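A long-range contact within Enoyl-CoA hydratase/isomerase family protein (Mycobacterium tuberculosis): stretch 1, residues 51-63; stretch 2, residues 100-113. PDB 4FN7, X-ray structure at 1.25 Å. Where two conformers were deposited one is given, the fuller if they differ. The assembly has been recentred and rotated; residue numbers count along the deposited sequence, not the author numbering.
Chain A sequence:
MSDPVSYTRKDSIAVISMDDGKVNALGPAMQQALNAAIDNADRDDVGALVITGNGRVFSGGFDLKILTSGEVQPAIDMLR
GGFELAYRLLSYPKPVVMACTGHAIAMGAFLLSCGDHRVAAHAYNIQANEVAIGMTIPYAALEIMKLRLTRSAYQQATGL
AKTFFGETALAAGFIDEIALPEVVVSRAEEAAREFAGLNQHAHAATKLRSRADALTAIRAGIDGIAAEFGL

Stretch 1 (51-63) ITGNGRVFSGGFD
Stretch 2 (100-113) CTGHAIAMGAFLLS

Two short parallel segments are joined by backbone hydrogen bonds. The carbonyl O of His103 accepts from Phe58 N (2.9 Å) and Ser59 N (3.3 Å), and Ile105 N returns a nearly straight bond to Ser59 O at 3.0 Å (170°), pairing Ser59 with Ala104 (CA to CA 5.1 Å). Ser59 O also receives Gly108 CA at 3.6 Å; a CB on Gly108 would lie 2.1 Å from that oxygen, so glycine lets the helix 107-112 come close. Upstream, Thr101 (chi1 p) points toward the loop and donates from OG1 to Asn54 O at 2.9 Å, while one water donates to both Gly55 O and Thr101 O (2.8 Å each). Asn54 (chi1 p) braces its own turn, its OD1 accepting from Arg56 N and Val57 N. Val57 and Gly102 bring their CA atoms within 3.6 Å, which a CB on Gly102 would forbid.

Phe58 (chi1 t, chi2 69°) is the apolar centre: Leu112 CD1 covers one ring face, Gly108 O sits at the edge, 3.5 Å from CE2, and Leu111 CD2 is 3.9 Å from CE2. Gly61, at phi/psi 118/-158, suits glycine and sets its CA 3.1 Å from Ile105 O. Beyond it, Phe62 (m) receives Met107 (chi1 t) over its ring, CB 3.6 Å from the centroid.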

# COMPACT_ATOMS: atom_id res chain seq x y z
N ILE A 51 -19.09 0.37 16.71
CA ILE A 51 -19.56 1.74 16.55
C ILE A 51 -20.38 1.83 15.27
O ILE A 51 -19.91 1.43 14.20
CB ILE A 51 -18.39 2.75 16.52
CG1 ILE A 51 -17.69 2.76 17.88
CG2 ILE A 51 -18.90 4.15 16.17
CD1 ILE A 51 -16.36 3.49 17.88
N THR A 52 -21.60 2.35 15.37
CA THR A 52 -22.50 2.44 14.23
C THR A 52 -22.93 3.88 13.99
O THR A 52 -22.78 4.73 14.86
CB THR A 52 -23.79 1.61 14.43
OG1 THR A 52 -24.80 2.41 15.08
CG2 THR A 52 -23.53 0.35 15.26
N GLY A 53 -23.47 4.13 12.79
CA GLY A 53 -24.19 5.36 12.52
C GLY A 53 -25.68 5.15 12.67
O GLY A 53 -26.14 4.29 13.44
N ASN A 54 -26.46 5.95 11.95
CA ASN A 54 -27.91 5.79 11.95
C ASN A 54 -28.42 5.22 10.62
O ASN A 54 -27.65 4.64 9.86
CB ASN A 54 -28.63 7.09 12.36
CG ASN A 54 -28.48 8.23 11.34
OD1 ASN A 54 -28.07 8.02 10.20
ND2 ASN A 54 -28.84 9.45 11.76
N GLY A 55 -29.71 5.38 10.34
CA GLY A 55 -30.28 4.81 9.12
C GLY A 55 -29.92 5.56 7.85
O GLY A 55 -30.17 5.08 6.74
N ARG A 56 -29.31 6.73 8.01
CA ARG A 56 -29.02 7.60 6.88
C ARG A 56 -27.52 7.66 6.59
O ARG A 56 -27.11 7.61 5.43
CB ARG A 56 -29.55 9.00 7.16
CG ARG A 56 -29.36 9.97 6.01
CD ARG A 56 -29.58 11.40 6.45
NE ARG A 56 -29.31 12.34 5.37
CZ ARG A 56 -29.52 13.65 5.46
NH1 ARG A 56 -30.01 14.18 6.57
NH2 ARG A 56 -29.25 14.44 4.42
N VAL A 57 -26.71 7.77 7.63
CA VAL A 57 -25.27 7.97 7.48
C VAL A 57 -24.48 7.22 8.54
O VAL A 57 -25.02 6.84 9.58
CB VAL A 57 -24.88 9.46 7.62
CG1 VAL A 57 -25.55 10.31 6.57
CG2 VAL A 57 -25.21 9.98 9.02
N PHE A 58 -23.19 7.03 8.27
CA PHE A 58 -22.27 6.75 9.36
C PHE A 58 -22.01 8.10 10.03
O PHE A 58 -22.43 8.34 11.16
CB PHE A 58 -20.98 6.11 8.85
CG PHE A 58 -20.01 5.76 9.94
CD1 PHE A 58 -20.29 4.74 10.84
CD2 PHE A 58 -18.82 6.46 10.09
CE1 PHE A 58 -19.41 4.41 11.85
CE2 PHE A 58 -17.92 6.14 11.10
CZ PHE A 58 -18.22 5.11 11.98
N SER A 59 -21.35 9.00 9.30
CA SER A 59 -21.25 10.40 9.71
C SER A 59 -20.88 11.27 8.52
O SER A 59 -20.01 10.90 7.72
CB SER A 59 -20.22 10.59 10.82
OG SER A 59 -19.94 11.98 10.99
N GLY A 60 -21.54 12.42 8.42
CA GLY A 60 -21.24 13.38 7.37
C GLY A 60 -20.00 14.22 7.59
O GLY A 60 -19.67 15.04 6.74
N GLY A 61 -19.32 14.05 8.72
CA GLY A 61 -18.07 14.76 8.96
C GLY A 61 -18.12 15.68 10.16
O GLY A 61 -18.94 15.48 11.05
N PHE A 62 -17.24 16.67 10.21
CA PHE A 62 -17.30 17.68 11.26
C PHE A 62 -18.58 18.51 11.14
O PHE A 62 -19.27 18.46 10.13
CB PHE A 62 -16.10 18.63 11.18
CG PHE A 62 -14.80 18.01 11.61
CD1 PHE A 62 -13.73 17.92 10.72
CD2 PHE A 62 -14.62 17.55 12.90
CE1 PHE A 62 -12.52 17.37 11.11
CE2 PHE A 62 -13.41 17.00 13.30
CZ PHE A 62 -12.36 16.91 12.41
N ASP A 63 -18.86 19.29 12.17
CA ASP A 63 -19.93 20.28 12.12
C ASP A 63 -19.55 21.33 11.09
O ASP A 63 -18.69 22.17 11.35
CB ASP A 63 -20.12 20.92 13.50
CG ASP A 63 -21.26 21.91 13.54
OD1 ASP A 63 -21.44 22.66 12.56
OD2 ASP A 63 -21.97 21.95 14.56
N CYS A 100 -20.62 0.70 9.26
CA CYS A 100 -20.84 1.84 8.39
C CYS A 100 -22.24 1.74 7.79
O CYS A 100 -22.46 1.05 6.80
CB CYS A 100 -19.79 1.84 7.29
SG CYS A 100 -19.67 3.37 6.38
N THR A 101 -23.20 2.43 8.41
CA THR A 101 -24.62 2.23 8.15
C THR A 101 -25.16 3.21 7.12
O THR A 101 -26.36 3.22 6.81
CB THR A 101 -25.42 2.34 9.46
OG1 THR A 101 -25.00 3.51 10.17
CG2 THR A 101 -25.17 1.12 10.34
N GLY A 102 -24.27 4.05 6.61
CA GLY A 102 -24.58 4.99 5.55
C GLY A 102 -23.27 5.62 5.13
O GLY A 102 -22.20 5.12 5.46
N HIS A 103 -23.34 6.73 4.43
CA HIS A 103 -22.14 7.38 3.92
C HIS A 103 -21.22 7.87 5.03
O HIS A 103 -21.67 8.18 6.14
CB HIS A 103 -22.54 8.51 2.99
CG HIS A 103 -23.56 8.10 1.98
ND1 HIS A 103 -23.27 7.21 0.97
CD2 HIS A 103 -24.87 8.40 1.86
CE1 HIS A 103 -24.36 7.00 0.25
NE2 HIS A 103 -25.34 7.72 0.76
N ALA A 104 -19.93 7.96 4.71
CA ALA A 104 -18.92 8.40 5.66
C ALA A 104 -18.06 9.43 4.96
O ALA A 104 -17.28 9.10 4.06
CB ALA A 104 -18.08 7.21 6.15
N ILE A 105 -18.21 10.69 5.37
CA ILE A 105 -17.59 11.80 4.67
C ILE A 105 -16.66 12.57 5.59
O ILE A 105 -17.01 12.85 6.74
CB ILE A 105 -18.66 12.78 4.14
CG1 ILE A 105 -19.74 12.04 3.35
CG2 ILE A 105 -18.01 13.89 3.30
CD1 ILE A 105 -19.23 11.34 2.09
N ALA A 106 -15.48 12.92 5.08
CA ALA A 106 -14.54 13.75 5.82
C ALA A 106 -14.24 13.12 7.18
O ALA A 106 -13.81 11.97 7.24
CB ALA A 106 -15.07 15.19 5.94
N MET A 107 -14.45 13.84 8.28
CA MET A 107 -14.17 13.25 9.60
C MET A 107 -14.94 11.94 9.82
O MET A 107 -14.49 11.09 10.59
CB MET A 107 -14.46 14.24 10.74
CG MET A 107 -14.04 13.74 12.13
SD MET A 107 -12.25 13.53 12.36
CE MET A 107 -12.20 11.92 13.16
N GLY A 108 -16.09 11.78 9.18
CA GLY A 108 -16.79 10.50 9.22
C GLY A 108 -15.96 9.39 8.60
O GLY A 108 -15.91 8.28 9.14
N ALA A 109 -15.32 9.66 7.47
CA ALA A 109 -14.43 8.68 6.85
C ALA A 109 -13.18 8.45 7.71
O ALA A 109 -12.68 7.33 7.78
CB ALA A 109 -14.02 9.11 5.45
N PHE A 110 -12.68 9.50 8.36
CA PHE A 110 -11.50 9.35 9.20
C PHE A 110 -11.84 8.49 10.43
O PHE A 110 -11.06 7.62 10.80
CB PHE A 110 -10.93 10.71 9.63
CG PHE A 110 -10.74 11.67 8.48
CD1 PHE A 110 -10.46 11.20 7.20
CD2 PHE A 110 -10.85 13.03 8.68
CE1 PHE A 110 -10.31 12.10 6.14
CE2 PHE A 110 -10.71 13.93 7.63
CZ PHE A 110 -10.44 13.45 6.36
N LEU A 111 -12.99 8.74 11.03
CA LEU A 111 -13.45 7.91 12.15
C LEU A 111 -13.60 6.45 11.71
O LEU A 111 -13.14 5.52 12.39
CB LEU A 111 -14.78 8.45 12.67
CG LEU A 111 -15.45 7.65 13.78
CD1 LEU A 111 -14.55 7.57 14.99
CD2 LEU A 111 -16.79 8.26 14.16
N LEU A 112 -14.25 6.24 10.57
CA LEU A 112 -14.45 4.90 10.05
C LEU A 112 -13.10 4.17 9.94
O LEU A 112 -12.99 2.98 10.26
CB LEU A 112 -15.11 4.97 8.67
CG LEU A 112 -15.38 3.65 7.94
CD1 LEU A 112 -16.37 2.81 8.71
CD2 LEU A 112 -15.88 3.93 6.53
N SER A 113 -12.08 4.91 9.52
CA SER A 113 -10.75 4.37 9.25
C SER A 113 -9.98 4.03 10.53
O SER A 113 -8.84 3.58 10.45
CB SER A 113 -9.94 5.38 8.41
OG SER A 113 -10.59 5.66 7.18
O HOH W 1 -28.22 4.24 4.92